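Local coordinates for protein 3-Hydroxyacyl-CoA dehydrogenase (Ralstonia eutropha H16, PDB 4PZC) that catalyses the NAD+-dependent interconversion of (3S)-3-hydroxyacyl-CoA and 3-oxoacyl-CoA, including (S)-3-hydroxybutyryl-CoA, at residues A[7-12]-A[78-83]; A[25-30]-A[171-176]; A[100-105]-A[127-132]; A[200-205]-A[257-262]; A[213-218]-A[226-231]. All blocks are in the same frame, centred on the assembly; numbering follows the deposited sequence.

Contact 1: A[7-12]-A[78-83]; sequences GIVGAG and DDLKAT
The turn that carries Leu80 to Gly7 is closed by a bond from Lys81 N to Asp78 O, 2.9 Å long. Ala82 N binds Asp79 O at 3.0 Å. These bonds wind a short 3-10 turn that presents Leu80 to the strand. Across the two segments themselves the contact is apolar. The two methyls of Leu80 divide the work. CD2 lies 4.0 Å from Gly7 CA, against bare backbone. CD1 lies 4.0 Å from Val9 CG2, and there the two side chains cross at about a right angle. Leu80 CG stands anti to its own carbonyl carbon (chi1 -55°), beside the backbone N. From there one methyl reaches Gly7 and the other Val9. Thr83 adds a methyl at Gly7, in the middle of the strand: its CG2 is 3.7 Å from Gly7 N. Ile8 points away, to the other side of the sheet, where it packs on helix 13-23. The strand runs on into Gly10, Ala11 and Gly12, which are part of a glycine-rich loop of GxGxxG type predicted to bind NAD+. Gly12 occupies the N-cap of helix 13-23, as expected for a Rossmann fold. Ala11 N is bound by Asp33 OD2, and Asp33 is itself an NAD+ site residue. Strand 5-9 lies between strands 28-32 and 85-88, and the Gly7 backbone is hydrogen-bonded to Ile85 and Ile87. Val9 packs on Ile100 and Ile104 of helix 94-107, and Thr83 on Val30 of strand 28-32.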
# COMPACT_ATOMS: atom_id res chain seq x y z
N GLY A 7 24.35 21.23 12.28
CA GLY A 7 23.48 22.39 12.10
C GLY A 7 22.04 21.98 11.76
O GLY A 7 21.82 21.01 11.04
N ILE A 8 21.08 22.72 12.31
CA ILE A 8 19.68 22.61 11.91
C ILE A 8 19.09 24.00 11.76
O ILE A 8 19.12 24.78 12.71
CB ILE A 8 18.85 21.87 12.96
CG1 ILE A 8 19.36 20.44 13.09
CG2 ILE A 8 17.37 21.88 12.58
CD1 ILE A 8 18.56 19.57 14.03
N VAL A 9 18.55 24.31 10.58
CA VAL A 9 17.75 25.52 10.44
C VAL A 9 16.30 25.13 10.51
O VAL A 9 15.85 24.29 9.73
CB VAL A 9 18.03 26.30 9.13
CG1 VAL A 9 17.03 27.43 8.95
CG2 VAL A 9 19.44 26.86 9.13
N GLY A 10 15.56 25.75 11.42
CA GLY A 10 14.17 25.43 11.64
C GLY A 10 14.03 24.66 12.93
O GLY A 10 14.69 23.63 13.13
N ALA A 11 13.19 25.17 13.82
CA ALA A 11 12.93 24.54 15.10
C ALA A 11 11.48 24.05 15.21
O ALA A 11 11.04 23.69 16.30
CB ALA A 11 13.24 25.51 16.22
N GLY A 12 10.75 24.04 14.09
CA GLY A 12 9.41 23.45 14.04
C GLY A 12 9.45 21.93 14.13
O GLY A 12 10.42 21.36 14.62
N ASP A 78 25.48 32.54 12.42
CA ASP A 78 26.93 32.36 12.50
C ASP A 78 27.30 31.14 13.36
O ASP A 78 28.40 30.60 13.20
CB ASP A 78 27.62 33.64 13.03
CG ASP A 78 27.80 34.70 11.94
OD1 ASP A 78 28.80 34.60 11.20
OD2 ASP A 78 26.95 35.62 11.84
N ASP A 79 26.40 30.68 14.23
CA ASP A 79 26.68 29.50 15.07
C ASP A 79 26.88 28.24 14.22
O ASP A 79 27.47 27.26 14.66
CB ASP A 79 25.57 29.33 16.13
CG ASP A 79 25.58 30.45 17.19
OD1 ASP A 79 26.36 31.41 17.03
OD2 ASP A 79 24.83 30.39 18.18
N LEU A 80 26.42 28.32 12.98
CA LEU A 80 26.59 27.25 12.01
C LEU A 80 28.03 27.12 11.48
O LEU A 80 28.31 26.20 10.70
CB LEU A 80 25.60 27.45 10.85
CG LEU A 80 24.14 27.56 11.30
CD1 LEU A 80 23.18 27.76 10.14
CD2 LEU A 80 23.74 26.34 12.13
N LYS A 81 28.92 28.03 11.87
CA LYS A 81 30.36 27.82 11.65
C LYS A 81 30.87 26.69 12.57
O LYS A 81 31.76 25.93 12.19
CB LYS A 81 31.17 29.09 11.90
CG LYS A 81 31.01 30.21 10.87
CD LYS A 81 32.07 31.31 11.05
CE LYS A 81 31.70 32.62 10.36
NZ LYS A 81 32.20 32.67 8.96
N ALA A 82 30.29 26.54 13.76
CA ALA A 82 30.71 25.47 14.69
C ALA A 82 30.26 24.06 14.26
O ALA A 82 30.39 23.12 15.04
CB ALA A 82 30.18 25.77 16.09
N THR A 83 29.76 23.91 13.03
CA THR A 83 29.00 22.73 12.65
C THR A 83 29.67 21.99 11.50
O THR A 83 30.28 22.62 10.64
CB THR A 83 27.59 23.13 12.21
OG1 THR A 83 27.66 24.06 11.13
CG2 THR A 83 26.84 23.77 13.37

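Contact 2: A[25-30]-A[171-176]; sequences VGLNVV and SKQLGK
Val25 lays its two methyls over the end of helix 161-173. CG1 sits 3.2 Å from Gln173 O and 3.4 Å from Gln173 NE2, and CG2 lies 4.0 Å from Leu174 CA. One isopropyl group therefore covers a backbone carbonyl and the root of the next residue. Gln173 comes back across the gap. Its CG is anti to the backbone N (chi1 -158°). Beyond CG the chain is extended, and this reach brings the amide end to Leu27, where the two side chains meet tip to tip. NE2 lies 3.5 Å from Leu27 CG and equally near both of its methyls, so the nitrogen is set against the branch point of an apolar side chain. Both segments turn at the C-terminal end of a helix. Gly26 closes helix 13-23 and Gly175 closes helix 161-173, each with positive phi and a Schellman motif. In this Rossmann-type NAD-binding domain the chain then enters strands 28-32 and 177-182, so the contact joins two helix-to-strand turns. Beside this, Leu27 CD1 packs on Leu174 CD1 at 4.2 Å, and both leucines also rest on helix 13-23, Leu27 on Cys22 and Leu174 on Ala21.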
# COMPACT_ATOMS: atom_id res chain seq x y z
N VAL A 25 21.52 10.18 20.28
CA VAL A 25 22.68 9.44 19.80
C VAL A 25 23.97 10.09 20.30
O VAL A 25 25.07 9.67 19.96
CB VAL A 25 22.65 9.36 18.26
CG1 VAL A 25 23.88 8.64 17.73
CG2 VAL A 25 21.38 8.67 17.79
N GLY A 26 23.82 11.12 21.14
CA GLY A 26 24.95 11.88 21.66
C GLY A 26 25.61 12.78 20.63
O GLY A 26 26.83 12.90 20.60
N LEU A 27 24.80 13.44 19.80
CA LEU A 27 25.35 14.32 18.77
C LEU A 27 25.06 15.79 19.06
O LEU A 27 23.97 16.13 19.52
CB LEU A 27 24.83 13.93 17.39
CG LEU A 27 25.51 12.74 16.71
CD1 LEU A 27 24.91 12.54 15.33
CD2 LEU A 27 27.02 12.93 16.64
N ASN A 28 26.04 16.65 18.75
CA ASN A 28 25.96 18.07 19.08
C ASN A 28 25.14 18.79 18.04
O ASN A 28 25.45 18.69 16.86
CB ASN A 28 27.35 18.69 19.13
CG ASN A 28 28.31 17.87 19.95
OD1 ASN A 28 29.31 17.35 19.44
ND2 ASN A 28 28.00 17.71 21.25
N VAL A 29 24.11 19.49 18.49
CA VAL A 29 23.17 20.14 17.58
C VAL A 29 23.11 21.64 17.79
O VAL A 29 22.74 22.10 18.87
CB VAL A 29 21.74 19.59 17.75
CG1 VAL A 29 20.78 20.30 16.80
CG2 VAL A 29 21.70 18.09 17.52
N VAL A 30 23.45 22.40 16.76
CA VAL A 30 23.18 23.84 16.72
C VAL A 30 21.82 24.06 16.02
O VAL A 30 21.73 23.88 14.80
CB VAL A 30 24.31 24.61 15.98
CG1 VAL A 30 23.99 26.09 15.83
CG2 VAL A 30 25.64 24.43 16.70
N SER A 171 23.13 8.98 8.91
CA SER A 171 21.78 8.49 9.12
C SER A 171 21.77 7.18 9.85
O SER A 171 20.96 6.98 10.74
CB SER A 171 21.08 8.32 7.78
OG SER A 171 21.40 9.41 6.95
N LYS A 172 22.66 6.27 9.43
CA LYS A 172 22.77 4.98 10.10
C LYS A 172 23.02 5.26 11.56
O LYS A 172 22.38 4.67 12.41
CB LYS A 172 23.88 4.11 9.52
CG LYS A 172 23.52 3.39 8.22
CD LYS A 172 24.30 2.07 8.10
CE LYS A 172 24.06 1.36 6.78
NZ LYS A 172 24.59 2.18 5.66
N GLN A 173 23.92 6.22 11.85
CA GLN A 173 24.21 6.58 13.23
C GLN A 173 22.99 7.11 13.99
O GLN A 173 22.87 6.91 15.19
CB GLN A 173 25.36 7.59 13.32
CG GLN A 173 26.01 7.55 14.70
CD GLN A 173 26.95 8.72 14.98
OE1 GLN A 173 27.99 8.87 14.35
NE2 GLN A 173 26.59 9.54 15.97
N LEU A 174 22.06 7.77 13.30
CA LEU A 174 20.78 8.15 13.92
C LEU A 174 19.79 6.98 14.12
O LEU A 174 18.72 7.18 14.69
CB LEU A 174 20.11 9.26 13.09
CG LEU A 174 20.52 10.72 13.35
CD1 LEU A 174 21.88 11.08 12.76
CD2 LEU A 174 19.46 11.67 12.80
N GLY A 175 20.13 5.78 13.65
CA GLY A 175 19.23 4.62 13.72
C GLY A 175 18.10 4.62 12.71
O GLY A 175 17.17 3.83 12.84
N LYS A 176 18.15 5.51 11.72
CA LYS A 176 17.21 5.49 10.60
C LYS A 176 17.79 4.63 9.48
O LYS A 176 19.00 4.55 9.31
CB LYS A 176 16.99 6.90 9.99
CG LYS A 176 16.77 8.06 10.95
CD LYS A 176 15.58 7.79 11.83
CE LYS A 176 14.98 9.08 12.38
NZ LYS A 176 14.21 8.78 13.62

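Contact 3: A[100-105]-A[127-132]; sequences ILKQID and AAVTSR
Asp105 grips Ser131 through both of its carboxylate oxygens. OD2 accepts the backbone amide, Ser131 N, at 2.7 Å, with a bent N-H...O angle of 138°. That donor stands above the carboxylate plane, 40° out of it. OD1 accepts the hydroxyl, Ser131 OG, at 3.1 Å through its syn lone pair. Asp105 CG is anti to the backbone N (chi1 -171°), which sets CG on the side of the loop. The loop is shaped by a type I turn from Ala127 to Thr130. There Thr130 OG1 binds Ala127 O at 2.9 Å, and the same oxygen also accepts the backbone amide of Thr130. The turn begins where helix 123-127 finishes, and the loop leads on to strand 136-141 of the NAD-binding domain. One helical turn back from Asp105, Lys102 runs across Val129, nearly perpendicular to it. Its methylene CE lies 3.2 Å from Val129 O and 3.8 Å from Val129 CB. Leu101 CB touches Val129 CG2 more loosely, at 4.5 Å. Leu101 otherwise packs inward on Phe136 and Ile114 of the sheet, and Phe136 also meets Thr130. Arg132 turns away to a salt bridge with Asp134. The amide and hydroxyl of one serine would probably favour the ionised form of Asp105 and limit the rotation of its carboxylate.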
# COMPACT_ATOMS: atom_id res chain seq x y z
N ILE A 100 17.47 30.98 2.44
CA ILE A 100 18.07 30.28 3.57
C ILE A 100 19.36 29.55 3.20
O ILE A 100 20.37 29.69 3.89
CB ILE A 100 17.12 29.27 4.22
CG1 ILE A 100 15.87 29.97 4.77
CG2 ILE A 100 17.83 28.51 5.33
CD1 ILE A 100 14.68 29.04 4.95
N LEU A 101 19.33 28.78 2.12
CA LEU A 101 20.50 27.98 1.73
C LEU A 101 21.66 28.87 1.26
O LEU A 101 22.82 28.60 1.57
CB LEU A 101 20.12 26.95 0.68
CG LEU A 101 19.11 25.88 1.14
CD1 LEU A 101 18.57 25.12 -0.05
CD2 LEU A 101 19.66 24.89 2.16
N LYS A 102 21.36 29.93 0.54
CA LYS A 102 22.37 30.93 0.22
C LYS A 102 22.96 31.49 1.52
O LYS A 102 24.18 31.51 1.71
CB LYS A 102 21.74 32.06 -0.57
CG LYS A 102 21.30 31.69 -1.97
CD LYS A 102 22.43 31.92 -2.94
CE LYS A 102 21.95 31.82 -4.37
NZ LYS A 102 20.89 32.82 -4.69
N GLN A 103 22.09 31.93 2.42
CA GLN A 103 22.51 32.43 3.73
C GLN A 103 23.40 31.38 4.39
O GLN A 103 24.55 31.67 4.71
CB GLN A 103 21.28 32.72 4.60
CG GLN A 103 21.53 33.50 5.89
CD GLN A 103 20.35 33.36 6.86
OE1 GLN A 103 19.23 33.76 6.54
NE2 GLN A 103 20.60 32.77 8.03
N ILE A 104 22.89 30.17 4.57
CA ILE A 104 23.69 29.10 5.13
C ILE A 104 25.03 28.94 4.39
O ILE A 104 26.09 28.85 5.02
CB ILE A 104 22.97 27.75 5.06
CG1 ILE A 104 21.72 27.75 5.95
CG2 ILE A 104 23.90 26.62 5.48
CD1 ILE A 104 20.71 26.68 5.57
N ASP A 105 24.97 28.86 3.06
CA ASP A 105 26.16 28.74 2.20
C ASP A 105 27.14 29.88 2.49
O ASP A 105 28.35 29.67 2.54
CB ASP A 105 25.73 28.74 0.73
CG ASP A 105 26.86 28.40 -0.22
OD1 ASP A 105 27.70 27.54 0.12
OD2 ASP A 105 26.89 28.94 -1.35
N ALA A 127 20.50 22.44 -4.80
CA ALA A 127 21.96 22.29 -4.92
C ALA A 127 22.63 23.36 -5.80
O ALA A 127 23.67 23.91 -5.44
CB ALA A 127 22.29 20.91 -5.47
N ALA A 128 22.06 23.66 -6.97
CA ALA A 128 22.69 24.63 -7.89
C ALA A 128 22.67 26.08 -7.41
O ALA A 128 23.38 26.91 -7.99
CB ALA A 128 22.08 24.53 -9.29
N VAL A 129 21.87 26.42 -6.39
CA VAL A 129 22.00 27.77 -5.80
C VAL A 129 23.15 27.92 -4.82
O VAL A 129 23.53 29.05 -4.55
CB VAL A 129 20.72 28.29 -5.08
CG1 VAL A 129 19.52 28.12 -5.98
CG2 VAL A 129 20.52 27.65 -3.71
N THR A 130 23.68 26.82 -4.27
CA THR A 130 24.83 26.91 -3.38
C THR A 130 26.11 27.08 -4.19
O THR A 130 26.12 26.89 -5.41
CB THR A 130 24.98 25.70 -2.47
OG1 THR A 130 25.46 24.57 -3.21
CG2 THR A 130 23.68 25.37 -1.77
N SER A 131 27.19 27.43 -3.51
CA SER A 131 28.50 27.63 -4.14
C SER A 131 29.27 26.32 -4.34
O SER A 131 30.15 26.26 -5.19
CB SER A 131 29.36 28.56 -3.30
OG SER A 131 29.84 27.87 -2.16
N ARG A 132 28.98 25.31 -3.52
CA ARG A 132 29.48 23.94 -3.76
C ARG A 132 28.29 22.97 -3.77
O ARG A 132 27.85 22.46 -2.74
CB ARG A 132 30.55 23.51 -2.73
CG ARG A 132 31.87 24.30 -2.74
CD ARG A 132 32.91 23.79 -3.74
NE ARG A 132 33.22 22.36 -3.61
CZ ARG A 132 34.02 21.80 -2.69
NH1 ARG A 132 34.63 22.54 -1.76
NH2 ARG A 132 34.21 20.49 -2.69

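Contact 4: A[200-205]-A[257-262]; sequences AFCVLG and RPAMLM
A helix-to-helix junction in the all-helical C-terminal domain is made here, with Phe201 and Leu204 near the end of helix 189-205 facing Met262 and Leu261 in the first turn of helix 260-268. The Phe201 ring and the Met262 side chain are set nearly perpendicular. Met262 CE lies over one face of the ring, 4.2 Å from its centroid and 27° off the normal, a CH-pi contact. The sulfur takes part in a longer Met-aromatic contact, with SD 5.3 Å from the same centroid. Met262 CG is anti to the backbone N (chi1 -176°). The chain stays extended to SD and bends at chi3 (-68°), which places CE over the ring. Its nearest ring atom is Phe201 CD1, at 3.7 Å. Ala259 holds the N-cap position of helix 260-268. Its single methyl is shared: CB lies 3.4 Å from Phe201 CB and 3.7 Å from Cys202 SG. This joins two successive residues of the first helix to the start of the second. In this domain, which in the family helps make the dimer, the second subunit lies close by. Arg257 NH2 forms a salt bridge with Asp253 of that subunit, and Cys202 packs on its Lys255. Leu261 CD2 wedges against Leu204, 3.5 Å from CG, with the two leucines lying crosswise. The same methyl reaches Gly205 N at 3.8 Å. Leu237 and Met265 pack on Phe201, and Met240 on Met262.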
# COMPACT_ATOMS: atom_id res chain seq x y z
N ALA A 200 -7.52 5.43 -5.47
CA ALA A 200 -8.65 5.26 -4.57
C ALA A 200 -9.68 6.34 -4.83
O ALA A 200 -10.85 6.03 -4.97
CB ALA A 200 -8.22 5.31 -3.12
N PHE A 201 -9.26 7.60 -4.91
CA PHE A 201 -10.24 8.67 -5.13
C PHE A 201 -10.96 8.42 -6.45
O PHE A 201 -12.18 8.62 -6.54
CB PHE A 201 -9.63 10.07 -5.05
CG PHE A 201 -9.53 10.58 -3.66
CD1 PHE A 201 -8.55 10.11 -2.80
CD2 PHE A 201 -10.45 11.48 -3.18
CE1 PHE A 201 -8.46 10.57 -1.48
CE2 PHE A 201 -10.38 11.94 -1.86
CZ PHE A 201 -9.38 11.49 -1.02
N CYS A 202 -10.22 7.95 -7.46
CA CYS A 202 -10.86 7.63 -8.73
C CYS A 202 -11.96 6.59 -8.59
O CYS A 202 -13.07 6.77 -9.09
CB CYS A 202 -9.84 7.15 -9.76
SG CYS A 202 -8.54 8.37 -10.06
N VAL A 203 -11.64 5.50 -7.89
CA VAL A 203 -12.59 4.41 -7.68
C VAL A 203 -13.81 4.98 -7.00
O VAL A 203 -14.93 4.76 -7.45
CB VAL A 203 -11.96 3.28 -6.82
CG1 VAL A 203 -13.03 2.37 -6.26
CG2 VAL A 203 -10.98 2.46 -7.64
N LEU A 204 -13.60 5.72 -5.92
CA LEU A 204 -14.69 6.34 -5.17
C LEU A 204 -15.42 7.30 -6.09
O LEU A 204 -16.63 7.28 -6.21
CB LEU A 204 -14.14 7.11 -3.97
CG LEU A 204 -15.16 7.99 -3.24
CD1 LEU A 204 -16.24 7.11 -2.67
CD2 LEU A 204 -14.52 8.79 -2.13
N GLY A 205 -14.65 8.12 -6.78
CA GLY A 205 -15.21 9.06 -7.73
C GLY A 205 -16.14 8.45 -8.74
O GLY A 205 -17.11 9.09 -9.14
N ARG A 257 -2.60 12.57 -13.59
CA ARG A 257 -3.83 13.37 -13.38
C ARG A 257 -4.34 13.28 -11.96
O ARG A 257 -4.62 12.18 -11.48
CB ARG A 257 -4.97 12.76 -14.17
CG ARG A 257 -5.24 13.29 -15.56
CD ARG A 257 -6.33 12.41 -16.20
NE ARG A 257 -5.80 11.10 -16.57
CZ ARG A 257 -6.52 10.06 -16.98
NH1 ARG A 257 -7.84 10.11 -17.04
NH2 ARG A 257 -5.89 8.93 -17.32
N PRO A 258 -4.50 14.40 -11.27
CA PRO A 258 -5.28 14.29 -10.03
C PRO A 258 -6.71 13.75 -10.20
O PRO A 258 -7.39 14.06 -11.20
CB PRO A 258 -5.32 15.74 -9.48
CG PRO A 258 -4.41 16.51 -10.36
CD PRO A 258 -3.64 15.58 -11.25
N ALA A 259 -7.15 12.98 -9.21
CA ALA A 259 -8.54 12.47 -9.16
C ALA A 259 -9.50 13.64 -8.98
O ALA A 259 -9.30 14.45 -8.07
CB ALA A 259 -8.71 11.47 -8.02
N MET A 260 -10.49 13.73 -9.86
CA MET A 260 -11.41 14.86 -9.86
C MET A 260 -12.13 15.05 -8.52
O MET A 260 -12.27 16.18 -8.05
CB MET A 260 -12.45 14.73 -10.96
CG MET A 260 -11.92 14.90 -12.37
SD MET A 260 -11.21 16.53 -12.70
CE MET A 260 -9.48 16.14 -12.48
N LEU A 261 -12.57 13.96 -7.91
CA LEU A 261 -13.20 14.04 -6.59
C LEU A 261 -12.21 14.63 -5.62
O LEU A 261 -12.55 15.45 -4.80
CB LEU A 261 -13.70 12.68 -6.12
CG LEU A 261 -14.57 12.60 -4.85
CD1 LEU A 261 -15.81 13.51 -4.84
CD2 LEU A 261 -15.02 11.16 -4.61
N MET A 262 -10.95 14.25 -5.72
CA MET A 262 -9.94 14.88 -4.87
C MET A 262 -9.87 16.39 -5.13
O MET A 262 -9.70 17.15 -4.18
CB MET A 262 -8.55 14.25 -5.04
CG MET A 262 -7.49 14.83 -4.10
SD MET A 262 -5.79 14.26 -4.44
CE MET A 262 -5.94 12.53 -3.98

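Contact 5: A[213-218]-A[226-231]; sequences EIDEGM and IGPLAL
Asp215 makes the polar part of the contact, gripping two successive amides of the 226-231 segment. OD1 accepts Leu229 N at 3.0 Å (N-H...O 145°), and OD2 accepts Ala230 N at 3.1 Å (154°). Both amides come in on the syn side, close to the carboxylate plane, so the two oxygens bind side by side like a fork. Asp215 CG is anti to the carbonyl carbon (chi1 -79°), which sets it beside the backbone N, and the carboxylate beyond it comes nearer to the 226-231 segment. Tyr280 OH is a further partner of OD2, and three bonds therefore hold this buried carboxylate. The amides belong to the first turn of helix 228-235, whose N-cap is Gly227. A negative group at this end would suit the helix dipole. The carboxylate of one helix thus binds N-terminal amides of the next, joining helices 211-222 and 228-235 of the C-terminal domain. Apolar packing flanks the carboxylate. Ile214 CG2 meets Leu229 CD1 at 4.0 Å, and Met218 CB meets Pro228 CD at 4.2 Å. Outside the pair of segments, Leu229 packs on Val279, and Met218 on Ile192 of the second subunit.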
# COMPACT_ATOMS: atom_id res chain seq x y z
N GLU A 213 -15.90 0.80 2.54
CA GLU A 213 -15.65 -0.47 1.87
C GLU A 213 -14.33 -0.45 1.09
O GLU A 213 -13.61 -1.43 1.06
CB GLU A 213 -16.81 -0.82 0.93
CG GLU A 213 -18.09 -1.34 1.59
CD GLU A 213 -19.10 -1.85 0.56
OE1 GLU A 213 -19.30 -1.15 -0.48
OE2 GLU A 213 -19.66 -2.95 0.75
N ILE A 214 -14.04 0.68 0.45
CA ILE A 214 -12.79 0.81 -0.27
C ILE A 214 -11.60 0.62 0.70
O ILE A 214 -10.61 -0.09 0.38
CB ILE A 214 -12.71 2.17 -0.98
CG1 ILE A 214 -13.65 2.23 -2.18
CG2 ILE A 214 -11.30 2.46 -1.46
CD1 ILE A 214 -13.80 3.63 -2.80
N ASP A 215 -11.71 1.26 1.87
CA ASP A 215 -10.66 1.16 2.89
C ASP A 215 -10.59 -0.27 3.45
O ASP A 215 -9.50 -0.83 3.64
CB ASP A 215 -10.90 2.18 4.02
CG ASP A 215 -10.44 3.63 3.65
OD1 ASP A 215 -9.91 3.90 2.54
OD2 ASP A 215 -10.58 4.52 4.52
N GLU A 216 -11.75 -0.88 3.65
CA GLU A 216 -11.81 -2.24 4.15
C GLU A 216 -11.04 -3.14 3.20
O GLU A 216 -10.12 -3.87 3.61
CB GLU A 216 -13.26 -2.76 4.28
CG GLU A 216 -14.11 -2.29 5.48
CD GLU A 216 -15.58 -2.82 5.48
OE1 GLU A 216 -15.82 -4.07 5.50
OE2 GLU A 216 -16.51 -1.99 5.48
N GLY A 217 -11.42 -3.08 1.93
CA GLY A 217 -10.83 -3.88 0.89
C GLY A 217 -9.30 -3.91 0.94
O GLY A 217 -8.68 -4.97 0.69
N MET A 218 -8.70 -2.77 1.27
CA MET A 218 -7.26 -2.64 1.18
C MET A 218 -6.58 -3.01 2.48
O MET A 218 -5.44 -3.52 2.46
CB MET A 218 -6.89 -1.22 0.75
CG MET A 218 -7.46 -0.80 -0.59
SD MET A 218 -6.59 -1.36 -2.06
CE MET A 218 -5.76 -2.85 -1.58
N ILE A 226 -3.73 0.95 7.46
CA ILE A 226 -4.78 1.95 7.29
C ILE A 226 -5.12 2.01 5.82
O ILE A 226 -4.26 1.81 4.96
CB ILE A 226 -4.29 3.34 7.77
CG1 ILE A 226 -4.18 3.37 9.29
CG2 ILE A 226 -5.23 4.45 7.31
CD1 ILE A 226 -3.31 4.49 9.83
N GLY A 227 -6.39 2.27 5.53
CA GLY A 227 -6.84 2.43 4.17
C GLY A 227 -6.53 3.82 3.66
O GLY A 227 -6.50 4.78 4.44
N PRO A 228 -6.34 3.94 2.33
CA PRO A 228 -5.86 5.15 1.65
C PRO A 228 -6.78 6.34 1.80
O PRO A 228 -6.28 7.46 1.87
CB PRO A 228 -5.78 4.73 0.17
CG PRO A 228 -6.81 3.66 0.03
CD PRO A 228 -6.80 2.93 1.35
N LEU A 229 -8.09 6.15 1.84
CA LEU A 229 -8.97 7.31 1.99
C LEU A 229 -8.81 7.93 3.38
O LEU A 229 -8.54 9.14 3.52
CB LEU A 229 -10.43 6.94 1.70
CG LEU A 229 -10.69 6.39 0.29
CD1 LEU A 229 -12.16 6.06 0.13
CD2 LEU A 229 -10.25 7.34 -0.82
N ALA A 230 -8.93 7.09 4.39
CA ALA A 230 -8.58 7.46 5.77
C ALA A 230 -7.18 8.08 5.82
O ALA A 230 -6.94 9.12 6.45
CB ALA A 230 -8.63 6.23 6.68
N LEU A 231 -6.25 7.40 5.15
CA LEU A 231 -4.87 7.86 5.10
C LEU A 231 -4.80 9.27 4.54
O LEU A 231 -4.04 10.11 5.05
CB LEU A 231 -4.02 6.94 4.25
CG LEU A 231 -2.51 7.20 4.36
CD1 LEU A 231 -2.08 7.23 5.82
CD2 LEU A 231 -1.74 6.13 3.59

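Overall arrangement
The five contacts fall into two groups, one in each domain. Contacts 1, 2 and 3 lie in the Rossmann-type NAD-binding domain and come first along the chain. Contacts 1 and 2 share its sheet through neighbouring strands 5-9 and 28-32, with centres 15 Å apart, and their segments alternate in sequence. Contact 3 opens after contact 1 closes, is nested inside contact 2, and meets contact 1 through helix 94-107. Contacts 4 and 5 lie in the helical C-terminal domain, 14 Å apart by centres, contact 5 nested inside contact 4. The groups are about 35 to 42 Å apart by centres. The first includes the glycine-rich NAD+ loop, in contact 1; both contacts of the second touch the other subunit.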